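Local coordinates for protein D-3-phosphoglycerate dehydrogenase (Sulfolobus tokodaii, PDB 2EKL) that binds NAD and probably oxidises D-3-phosphoglycerate, the reaction that opens the phosphorylated route of serine biosynthesis, as a member of the D-isomer specific 2-hydroxyacid dehydrogenase family, at residues A[70-76]-A[92-97]; A[216-220]-A[240-245]; A[63-69]-A[86-92]. One frame throughout, in Å; residues are numbered along the deposited sequence.

Interaction 1: residues A[70-76]-A[92-97]; sequences KIIARAG and IKVVYA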
loop_
_atom_site.group_PDB
_atom_site.type_symbol
_atom_site.label_atom_id
_atom_site.label_comp_id
_atom_site.label_asym_id
_atom_site.label_seq_id
_atom_site.Cartn_x
_atom_site.Cartn_y
_atom_site.Cartn_z
ATOM N N LYS A 70 36.531 23.387 -4.311
ATOM C CA LYS A 70 37.107 22.404 -3.398
ATOM C C LYS A 70 36.039 21.416 -2.934
ATOM O O LYS A 70 36.345 20.280 -2.567
ATOM C CB LYS A 70 37.711 23.110 -2.182
ATOM C CG LYS A 70 38.817 24.093 -2.527
ATOM C CD LYS A 70 39.218 24.920 -1.318
ATOM C CE LYS A 70 40.290 25.938 -1.679
ATOM N NZ LYS A 70 39.832 26.888 -2.736
ATOM N N ILE A 71 34.783 21.856 -2.946
ATOM C CA ILE A 71 33.671 21.005 -2.528
ATOM C C ILE A 71 32.452 21.241 -3.405
ATOM O O ILE A 71 32.101 22.385 -3.708
ATOM C CB ILE A 71 33.238 21.280 -1.063
ATOM C CG1 ILE A 71 34.410 21.072 -0.105
ATOM C CG2 ILE A 71 32.090 20.345 -0.675
ATOM C CD1 ILE A 71 34.083 21.424 1.335
ATOM N N ILE A 72 31.819 20.148 -3.815
ATOM C CA ILE A 72 30.606 20.202 -4.617
ATOM C C ILE A 72 29.557 19.502 -3.763
ATOM O O ILE A 72 29.741 18.350 -3.372
ATOM C CB ILE A 72 30.753 19.432 -5.947
ATOM C CG1 ILE A 72 31.713 20.167 -6.882
ATOM C CG2 ILE A 72 29.391 19.274 -6.606
ATOM C CD1 ILE A 72 32.001 19.415 -8.176
ATOM N N ALA A 73 28.472 20.203 -3.455
ATOM C CA ALA A 73 27.416 19.622 -2.637
ATOM C C ALA A 73 26.133 19.457 -3.427
ATOM O O ALA A 73 25.631 20.408 -4.025
ATOM C CB ALA A 73 27.159 20.494 -1.409
ATOM N N ARG A 74 25.610 18.235 -3.431
ATOM C CA ARG A 74 24.369 17.925 -4.125
ATOM C C ARG A 74 23.313 17.655 -3.060
ATOM O O ARG A 74 23.390 16.661 -2.344
ATOM C CB ARG A 74 24.547 16.683 -5.004
ATOM C CG ARG A 74 23.247 16.088 -5.533
ATOM C CD ARG A 74 22.562 17.013 -6.513
ATOM N NE ARG A 74 21.229 16.538 -6.880
ATOM C CZ ARG A 74 20.981 15.435 -7.577
ATOM N NH1 ARG A 74 21.978 14.669 -7.998
ATOM N NH2 ARG A 74 19.730 15.100 -7.859
ATOM N N ALA A 75 22.339 18.551 -2.944
ATOM C CA ALA A 75 21.281 18.377 -1.958
ATOM C C ALA A 75 20.263 17.401 -2.533
ATOM O O ALA A 75 19.161 17.789 -2.921
ATOM C CB ALA A 75 20.622 19.719 -1.647
ATOM N N GLY A 76 20.659 16.134 -2.599
ATOM C CA GLY A 76 19.795 15.097 -3.137
ATOM C C GLY A 76 20.304 13.712 -2.780
ATOM O O GLY A 76 21.319 13.572 -2.099
ATOM N N ILE A 92 38.256 17.281 -6.053
ATOM C CA ILE A 92 37.162 18.036 -5.452
ATOM C C ILE A 92 36.230 17.099 -4.690
ATOM O O ILE A 92 35.681 16.161 -5.266
ATOM C CB ILE A 92 36.336 18.777 -6.527
ATOM C CG1 ILE A 92 37.228 19.766 -7.281
ATOM C CG2 ILE A 92 35.161 19.502 -5.875
ATOM C CD1 ILE A 92 36.538 20.461 -8.434
ATOM N N LYS A 93 36.056 17.357 -3.397
ATOM C CA LYS A 93 35.182 16.539 -2.562
ATOM C C LYS A 93 33.731 16.710 -2.987
ATOM O O LYS A 93 33.239 17.832 -3.107
ATOM C CB LYS A 93 35.321 16.936 -1.089
ATOM C CG LYS A 93 36.668 16.617 -0.474
ATOM C CD LYS A 93 36.712 17.054 0.980
ATOM C CE LYS A 93 38.047 16.721 1.619
ATOM N NZ LYS A 93 38.099 17.178 3.032
ATOM N N VAL A 94 33.046 15.594 -3.213
ATOM C CA VAL A 94 31.646 15.626 -3.620
ATOM C C VAL A 94 30.792 15.003 -2.520
ATOM O O VAL A 94 30.985 13.842 -2.160
ATOM C CB VAL A 94 31.434 14.845 -4.932
ATOM C CG1 VAL A 94 29.987 14.962 -5.382
ATOM C CG2 VAL A 94 32.371 15.374 -6.007
ATOM N N VAL A 95 29.853 15.780 -1.986
ATOM C CA VAL A 95 28.983 15.296 -0.920
ATOM C C VAL A 95 27.509 15.409 -1.270
ATOM O O VAL A 95 27.109 16.244 -2.081
ATOM C CB VAL A 95 29.215 16.071 0.402
ATOM C CG1 VAL A 95 30.648 15.878 0.881
ATOM C CG2 VAL A 95 28.905 17.551 0.202
ATOM N N TYR A 96 26.703 14.550 -0.654
ATOM C CA TYR A 96 25.263 14.552 -0.866
ATOM C C TYR A 96 24.604 13.775 0.267
ATOM O O TYR A 96 25.169 13.688 1.359
ATOM C CB TYR A 96 24.903 13.961 -2.240
ATOM C CG TYR A 96 25.245 12.501 -2.450
ATOM C CD1 TYR A 96 26.559 12.047 -2.352
ATOM C CD2 TYR A 96 24.252 11.579 -2.787
ATOM C CE1 TYR A 96 26.880 10.708 -2.586
ATOM C CE2 TYR A 96 24.559 10.240 -3.022
ATOM C CZ TYR A 96 25.875 9.813 -2.920
ATOM O OH TYR A 96 26.183 8.492 -3.150
ATOM N N ALA A 97 23.424 13.212 0.025
ATOM C CA ALA A 97 22.723 12.476 1.077
ATOM C C ALA A 97 22.350 11.043 0.702
ATOM O O ALA A 97 21.168 10.707 0.599
ATOM C CB ALA A 97 21.467 13.246 1.492
#

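Interaction 2: residues A[216-220]-A[240-245]; sequences YPQFE and KALLDY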
loop_
_atom_site.group_PDB
_atom_site.type_symbol
_atom_site.label_atom_id
_atom_site.label_comp_id
_atom_site.label_asym_id
_atom_site.label_seq_id
_atom_site.Cartn_x
_atom_site.Cartn_y
_atom_site.Cartn_z
ATOM N N TYR A 216 13.843 -9.367 -22.696
ATOM C CA TYR A 216 13.026 -10.445 -23.236
ATOM C C TYR A 216 13.191 -11.828 -22.616
ATOM O O TYR A 216 12.201 -12.479 -22.289
ATOM C CB TYR A 216 13.193 -10.528 -24.757
ATOM C CG TYR A 216 12.196 -9.659 -25.486
ATOM C CD1 TYR A 216 10.889 -10.103 -25.690
ATOM C CD2 TYR A 216 12.531 -8.375 -25.915
ATOM C CE1 TYR A 216 9.939 -9.294 -26.297
ATOM C CE2 TYR A 216 11.587 -7.556 -26.529
ATOM C CZ TYR A 216 10.294 -8.020 -26.714
ATOM O OH TYR A 216 9.349 -7.215 -27.303
ATOM N N PRO A 217 14.436 -12.307 -22.453
ATOM C CA PRO A 217 14.625 -13.636 -21.859
ATOM C C PRO A 217 14.042 -13.734 -20.451
ATOM O O PRO A 217 13.452 -14.750 -20.080
ATOM C CB PRO A 217 16.141 -13.807 -21.867
ATOM C CG PRO A 217 16.572 -12.972 -23.044
ATOM C CD PRO A 217 15.725 -11.732 -22.870
ATOM N N GLN A 218 14.211 -12.668 -19.674
ATOM C CA GLN A 218 13.711 -12.627 -18.305
ATOM C C GLN A 218 12.184 -12.629 -18.278
ATOM O O GLN A 218 11.578 -13.309 -17.456
ATOM C CB GLN A 218 14.246 -11.386 -17.580
ATOM C CG GLN A 218 15.762 -11.382 -17.341
ATOM C CD GLN A 218 16.572 -11.262 -18.625
ATOM O OE1 GLN A 218 16.304 -10.405 -19.465
ATOM N NE2 GLN A 218 17.578 -12.115 -18.771
ATOM N N PHE A 219 11.565 -11.864 -19.172
ATOM C CA PHE A 219 10.107 -11.822 -19.239
ATOM C C PHE A 219 9.559 -13.206 -19.589
ATOM O O PHE A 219 8.520 -13.621 -19.080
ATOM C CB PHE A 219 9.644 -10.812 -20.297
ATOM C CG PHE A 219 9.498 -9.408 -19.778
ATOM C CD1 PHE A 219 8.450 -9.073 -18.922
ATOM C CD2 PHE A 219 10.410 -8.423 -20.134
ATOM C CE1 PHE A 219 8.315 -7.779 -18.427
ATOM C CE2 PHE A 219 10.287 -7.118 -19.643
ATOM C CZ PHE A 219 9.236 -6.798 -18.788
ATOM N N GLU A 220 10.262 -13.918 -20.463
ATOM C CA GLU A 220 9.819 -15.245 -20.870
ATOM C C GLU A 220 9.891 -16.235 -19.705
ATOM O O GLU A 220 9.049 -17.124 -19.582
ATOM C CB GLU A 220 10.676 -15.743 -22.040
ATOM C CG GLU A 220 10.120 -16.963 -22.763
ATOM C CD GLU A 220 8.708 -16.745 -23.290
ATOM O OE1 GLU A 220 8.444 -15.676 -23.878
ATOM O OE2 GLU A 220 7.862 -17.648 -23.120
ATOM N N LYS A 240 9.642 -1.750 -24.029
ATOM C CA LYS A 240 8.955 -2.298 -25.183
ATOM C C LYS A 240 8.621 -3.770 -24.947
ATOM O O LYS A 240 7.546 -4.236 -25.320
ATOM C CB LYS A 240 9.813 -2.100 -26.432
ATOM C CG LYS A 240 9.981 -0.624 -26.776
ATOM C CD LYS A 240 10.995 -0.386 -27.891
ATOM C CE LYS A 240 11.104 1.098 -28.207
ATOM N NZ LYS A 240 12.098 1.371 -29.279
ATOM N N ALA A 241 9.534 -4.496 -24.309
ATOM C CA ALA A 241 9.289 -5.900 -24.008
ATOM C C ALA A 241 8.140 -5.959 -22.999
ATOM O O ALA A 241 7.263 -6.818 -23.089
ATOM C CB ALA A 241 10.546 -6.542 -23.418
ATOM N N LEU A 242 8.147 -5.035 -22.041
ATOM C CA LEU A 242 7.100 -4.981 -21.024
ATOM C C LEU A 242 5.726 -4.814 -21.664
ATOM O O LEU A 242 4.792 -5.547 -21.355
ATOM C CB LEU A 242 7.353 -3.817 -20.058
ATOM C CG LEU A 242 6.268 -3.559 -19.007
ATOM C CD1 LEU A 242 6.167 -4.742 -18.047
ATOM C CD2 LEU A 242 6.605 -2.277 -18.251
ATOM N N LEU A 243 5.601 -3.838 -22.558
ATOM C CA LEU A 243 4.330 -3.594 -23.226
ATOM C C LEU A 243 3.888 -4.849 -23.974
ATOM O O LEU A 243 2.712 -5.211 -23.970
ATOM C CB LEU A 243 4.469 -2.417 -24.201
ATOM C CG LEU A 243 3.234 -2.058 -25.037
ATOM C CD1 LEU A 243 2.065 -1.707 -24.131
ATOM C CD2 LEU A 243 3.570 -0.887 -25.944
ATOM N N ASP A 244 4.847 -5.513 -24.607
ATOM C CA ASP A 244 4.589 -6.734 -25.358
ATOM C C ASP A 244 3.960 -7.784 -24.446
ATOM O O ASP A 244 2.914 -8.361 -24.762
ATOM C CB ASP A 244 5.910 -7.257 -25.940
ATOM C CG ASP A 244 5.718 -8.418 -26.899
ATOM O OD1 ASP A 244 4.565 -8.856 -27.096
ATOM O OD2 ASP A 244 6.731 -8.891 -27.461
ATOM N N TYR A 245 4.596 -8.024 -23.303
ATOM C CA TYR A 245 4.105 -9.017 -22.362
ATOM C C TYR A 245 2.837 -8.623 -21.611
ATOM O O TYR A 245 2.121 -9.489 -21.108
ATOM C CB TYR A 245 5.228 -9.403 -21.398
ATOM C CG TYR A 245 6.195 -10.377 -22.029
ATOM C CD1 TYR A 245 5.949 -11.752 -21.998
ATOM C CD2 TYR A 245 7.323 -9.926 -22.712
ATOM C CE1 TYR A 245 6.803 -12.652 -22.638
ATOM C CE2 TYR A 245 8.184 -10.820 -23.358
ATOM C CZ TYR A 245 7.915 -12.178 -23.314
ATOM O OH TYR A 245 8.761 -13.063 -23.941
#

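Interaction 3: residues A[63-69]-A[86-92]; sequences IEKGKKL and EAEKRNI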
loop_
_atom_site.group_PDB
_atom_site.type_symbol
_atom_site.label_atom_id
_atom_site.label_comp_id
_atom_site.label_asym_id
_atom_site.label_seq_id
_atom_site.Cartn_x
_atom_site.Cartn_y
_atom_site.Cartn_z
ATOM N N ILE A 63 33.270 22.596 -14.028
ATOM C CA ILE A 63 34.325 22.294 -13.070
ATOM C C ILE A 63 35.653 22.912 -13.502
ATOM O O ILE A 63 36.405 23.429 -12.675
ATOM C CB ILE A 63 34.507 20.763 -12.907
ATOM C CG1 ILE A 63 33.275 20.167 -12.219
ATOM C CG2 ILE A 63 35.765 20.463 -12.105
ATOM C CD1 ILE A 63 33.306 18.655 -12.089
ATOM N N GLU A 64 35.936 22.855 -14.799
ATOM C CA GLU A 64 37.177 23.411 -15.326
ATOM C C GLU A 64 37.230 24.910 -15.053
ATOM O O GLU A 64 38.274 25.448 -14.687
ATOM C CB GLU A 64 37.275 23.153 -16.831
ATOM C CG GLU A 64 37.261 21.678 -17.204
ATOM C CD GLU A 64 37.399 21.447 -18.697
ATOM O OE1 GLU A 64 36.548 21.951 -19.463
ATOM O OE2 GLU A 64 38.359 20.758 -19.103
ATOM N N LYS A 65 36.092 25.574 -15.228
ATOM C CA LYS A 65 35.995 27.011 -14.998
ATOM C C LYS A 65 36.078 27.319 -13.503
ATOM O O LYS A 65 36.548 28.384 -13.105
ATOM C CB LYS A 65 34.676 27.537 -15.572
ATOM C CG LYS A 65 34.598 29.050 -15.675
ATOM C CD LYS A 65 35.669 29.592 -16.612
ATOM C CE LYS A 65 35.558 31.100 -16.779
ATOM N NZ LYS A 65 34.278 31.497 -17.430
ATOM N N GLY A 66 35.614 26.386 -12.679
ATOM C CA GLY A 66 35.662 26.580 -11.240
ATOM C C GLY A 66 37.047 26.252 -10.717
ATOM O O GLY A 66 37.248 25.234 -10.055
ATOM N N LYS A 67 38.004 27.125 -11.017
ATOM C CA LYS A 67 39.392 26.935 -10.608
ATOM C C LYS A 67 39.626 26.885 -9.099
ATOM O O LYS A 67 40.640 26.350 -8.646
ATOM C CB LYS A 67 40.265 28.033 -11.222
ATOM C CG LYS A 67 40.262 28.054 -12.743
ATOM C CD LYS A 67 41.178 29.140 -13.295
ATOM C CE LYS A 67 40.703 30.532 -12.898
ATOM N NZ LYS A 67 41.597 31.604 -13.425
ATOM N N LYS A 68 38.701 27.437 -8.319
ATOM C CA LYS A 68 38.849 27.440 -6.865
ATOM C C LYS A 68 37.974 26.406 -6.159
ATOM O O LYS A 68 38.022 26.285 -4.936
ATOM C CB LYS A 68 38.527 28.825 -6.302
ATOM C CG LYS A 68 39.495 29.915 -6.731
ATOM C CD LYS A 68 39.098 31.272 -6.165
ATOM C CE LYS A 68 39.140 31.280 -4.647
ATOM N NZ LYS A 68 38.767 32.611 -4.097
ATOM N N LEU A 69 37.178 25.668 -6.927
ATOM C CA LEU A 69 36.289 24.659 -6.357
ATOM C C LEU A 69 37.016 23.602 -5.532
ATOM O O LEU A 69 37.984 22.997 -5.994
ATOM C CB LEU A 69 35.488 23.968 -7.463
ATOM C CG LEU A 69 34.308 24.736 -8.062
ATOM C CD1 LEU A 69 33.690 23.915 -9.184
ATOM C CD2 LEU A 69 33.276 25.026 -6.977
ATOM N N GLU A 86 35.276 13.912 -13.451
ATOM C CA GLU A 86 36.057 15.134 -13.572
ATOM C C GLU A 86 36.352 15.684 -12.181
ATOM O O GLU A 86 37.455 16.155 -11.906
ATOM C CB GLU A 86 35.293 16.175 -14.390
ATOM C CG GLU A 86 36.113 17.404 -14.734
ATOM C CD GLU A 86 37.372 17.055 -15.508
ATOM O OE1 GLU A 86 37.250 16.429 -16.583
ATOM O OE2 GLU A 86 38.479 17.404 -15.041
ATOM N N ALA A 87 35.358 15.613 -11.300
ATOM C CA ALA A 87 35.514 16.107 -9.941
ATOM C C ALA A 87 36.652 15.400 -9.210
ATOM O O ALA A 87 37.448 16.039 -8.522
ATOM C CB ALA A 87 34.209 15.933 -9.170
ATOM N N GLU A 88 36.730 14.080 -9.359
ATOM C CA GLU A 88 37.778 13.315 -8.695
ATOM C C GLU A 88 39.161 13.711 -9.206
ATOM O O GLU A 88 40.104 13.838 -8.428
ATOM C CB GLU A 88 37.561 11.813 -8.896
ATOM C CG GLU A 88 38.547 10.949 -8.121
ATOM C CD GLU A 88 38.267 9.465 -8.263
ATOM O OE1 GLU A 88 37.159 9.028 -7.888
ATOM O OE2 GLU A 88 39.156 8.733 -8.748
ATOM N N LYS A 89 39.278 13.905 -10.517
ATOM C CA LYS A 89 40.551 14.299 -11.114
ATOM C C LYS A 89 41.052 15.601 -10.496
ATOM O O LYS A 89 42.247 15.768 -10.254
ATOM C CB LYS A 89 40.404 14.489 -12.626
ATOM C CG LYS A 89 40.161 13.213 -13.415
ATOM C CD LYS A 89 40.199 13.497 -14.911
ATOM C CE LYS A 89 40.025 12.228 -15.729
ATOM N NZ LYS A 89 40.099 12.502 -17.193
ATOM N N ARG A 90 40.125 16.521 -10.247
ATOM C CA ARG A 90 40.453 17.816 -9.663
ATOM C C ARG A 90 40.581 17.720 -8.148
ATOM O O ARG A 90 40.861 18.711 -7.476
ATOM C CB ARG A 90 39.369 18.835 -10.026
ATOM C CG ARG A 90 39.235 19.096 -11.517
ATOM C CD ARG A 90 40.185 20.186 -12.008
ATOM N NE ARG A 90 39.720 21.525 -11.648
ATOM C CZ ARG A 90 39.866 22.080 -10.449
ATOM N NH1 ARG A 90 40.476 21.419 -9.476
ATOM N NH2 ARG A 90 39.395 23.299 -10.221
ATOM N N ASN A 91 40.378 16.518 -7.618
ATOM C CA ASN A 91 40.463 16.285 -6.181
ATOM C C ASN A 91 39.416 17.104 -5.428
ATOM O O ASN A 91 39.656 17.567 -4.313
ATOM C CB ASN A 91 41.861 16.634 -5.669
ATOM C CG ASN A 91 42.946 15.835 -6.361
ATOM O OD1 ASN A 91 42.918 14.604 -6.367
ATOM N ND2 ASN A 91 43.911 16.533 -6.951
ATOM N N ILE A 92 38.256 17.281 -6.053
ATOM C CA ILE A 92 37.162 18.036 -5.452
ATOM C C ILE A 92 36.230 17.099 -4.690
ATOM O O ILE A 92 35.681 16.161 -5.266
ATOM C CB ILE A 92 36.336 18.777 -6.527
ATOM C CG1 ILE A 92 37.228 19.766 -7.281
ATOM C CG2 ILE A 92 35.161 19.502 -5.875
ATOM C CD1 ILE A 92 36.538 20.461 -8.434
HETATM O O HOH W 1 40.125 18.831 -17.095
#

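Interaction 1: residues A[70-76]-A[92-97]
Four backbone hydrogen bonds zip strand 71-74 to strand 93-95 in parallel register. Lys93 N donates to Lys70 O (3.1 Å), Ile72 N to Lys93 O (2.8 Å), Val95 N to Ile72 O (2.9 Å) and Arg74 N to Val95 O (2.8 Å). Beyond Ala75, the centre of an inverse gamma turn, Ala97 N still reaches Gly76 O at 3.0 Å. Three of these acceptors also take CA-H...O contacts, as where Ile71 CA lies 3.3 Å from Lys93 O. Helix 84-89 connects the two strands in the chain, making a beta-alpha-beta unit, and 93-95 closes one edge of the five-stranded parallel sheet of this domain. Apolar packing differs by face. Beta-branched residues suit extended backbone: Ile72 CG1 meets Ile92 CG2 at 3.7 Å, with Val94 on the same face. On the other, small Ala73 leaves room for Val95 (CB to CG2, 3.8 Å), while Ile71 packs against helix 289-309. Lys70 points its CB away from segment 92-97, and its NZ forms a salt bridge with Asp48.

Interaction 2: residues A[216-220]-A[240-245]
Helix 216-221 and helix 239-247 lie side by side, their short segments 10.0 Å apart at the closest approach of the axes and crossing at -28°, and aromatic side chains fill much of the space between them. The smallest bump is the methyl of Ala241, which fits between two rings of the other helix. Its CB sits over a face of the Tyr216 ring, 3.6 Å from the centroid in a CH-pi contact, and also lies 3.8 Å from Phe219 CD2. A bulkier residue would have trouble fitting so close to both rings.

Phe219 projects from the first helix. One face of its ring lies against Ala241 C, its CZ is 3.6 Å from Leu242 CA and its CE1 3.7 Å from Leu242 CD1, while its CB rests over a face of the Tyr245 ring, 3.5 Å from the centroid. The Phe219 and Tyr245 rings are nearly parallel, at 10°, but slid apart with centroids 5.2 Å from each other, so they barely overlap. Tyr216 completes this aromatic cluster, its CD1 3.6 Å from Tyr245 CE2.

Tyrosine suits both places because its ring packs while its hydroxyl bonds to a polar partner. Tyr245 OH donates to Glu220 OE1 at 2.6 Å, and Tyr216 OH to Asp244 OD2 at 3.1 Å, so each helix contributes one donor and one acceptor. Strand 226-230 runs between the two helices in the chain, and Tyr245 and Leu242 also touch strand 251-256: neighbouring helices packed on a parallel sheet, as in the Rossmann-type NAD-binding domain.

Interaction 3: residues A[63-69]-A[86-92]
Two helix ends meet here in the smaller domain, where helices 60-65 and 84-89 precede adjacent strands, 71-74 and 93-95, of a parallel alpha/beta sheet. Glu86 opens the second segment with its CB 3.9 Å from Ile63 CD1, so the aliphatic base of an acidic side chain packs against the isoleucine. Its carboxylate shares a water with Glu64: the water donates to Glu86 OE2 at 3.0 Å and to Glu64 OE2 at 3.3 Å, and so bridges the two carboxylates. Ala87 follows, small enough for Ile63 CD1 to come within 3.8 Å of its N and 4.1 Å of its CB.

At Arg90 the long side chain spans the gap between the segments. Its CG packs on Ile63 CG2 at 3.8 Å, while NH2 comes to 2.9 Å from Gly66 O, in the turn after helix 60-65. Glycine suits that turn, because a CB would clash with Leu69 CD1. Asn91 then takes positive phi and ends the helix in a Schellman motif, with Ile92 N bonded to Ala87 O at 2.9 Å and Asn91 N to Glu88 O at 2.8 Å, and the chain is redirected toward the strand. Ile92, long and apolar, turns inward to complete the buried patch: its CD1 lies 3.8 Å from Ile63 CG2 and likewise 3.8 Å from Leu69 CB.

Interactions 1 and 3 are parts of one alpha/beta unit, their centres 12 Å apart. They share Ile92, and their segments alternate along the chain. They pack directly, with Val94 CG2 3.7 Å from Ala87 CB and Ile72 CD1 4.2 Å from Ile63 CD1, so the helix ends of interaction 3 cover one face of the strand pair in interaction 1. Interaction 2 belongs to the NAD-binding domain, with its centre 38 Å from that of interaction 1 and 43 Å from that of interaction 3. Bound NAD lies about 8 Å from the Tyr96 side chain and about 14 Å from that of Phe219. Tyr96 is also about 6 Å, side chain to side chain, from NAD-binding Arg152.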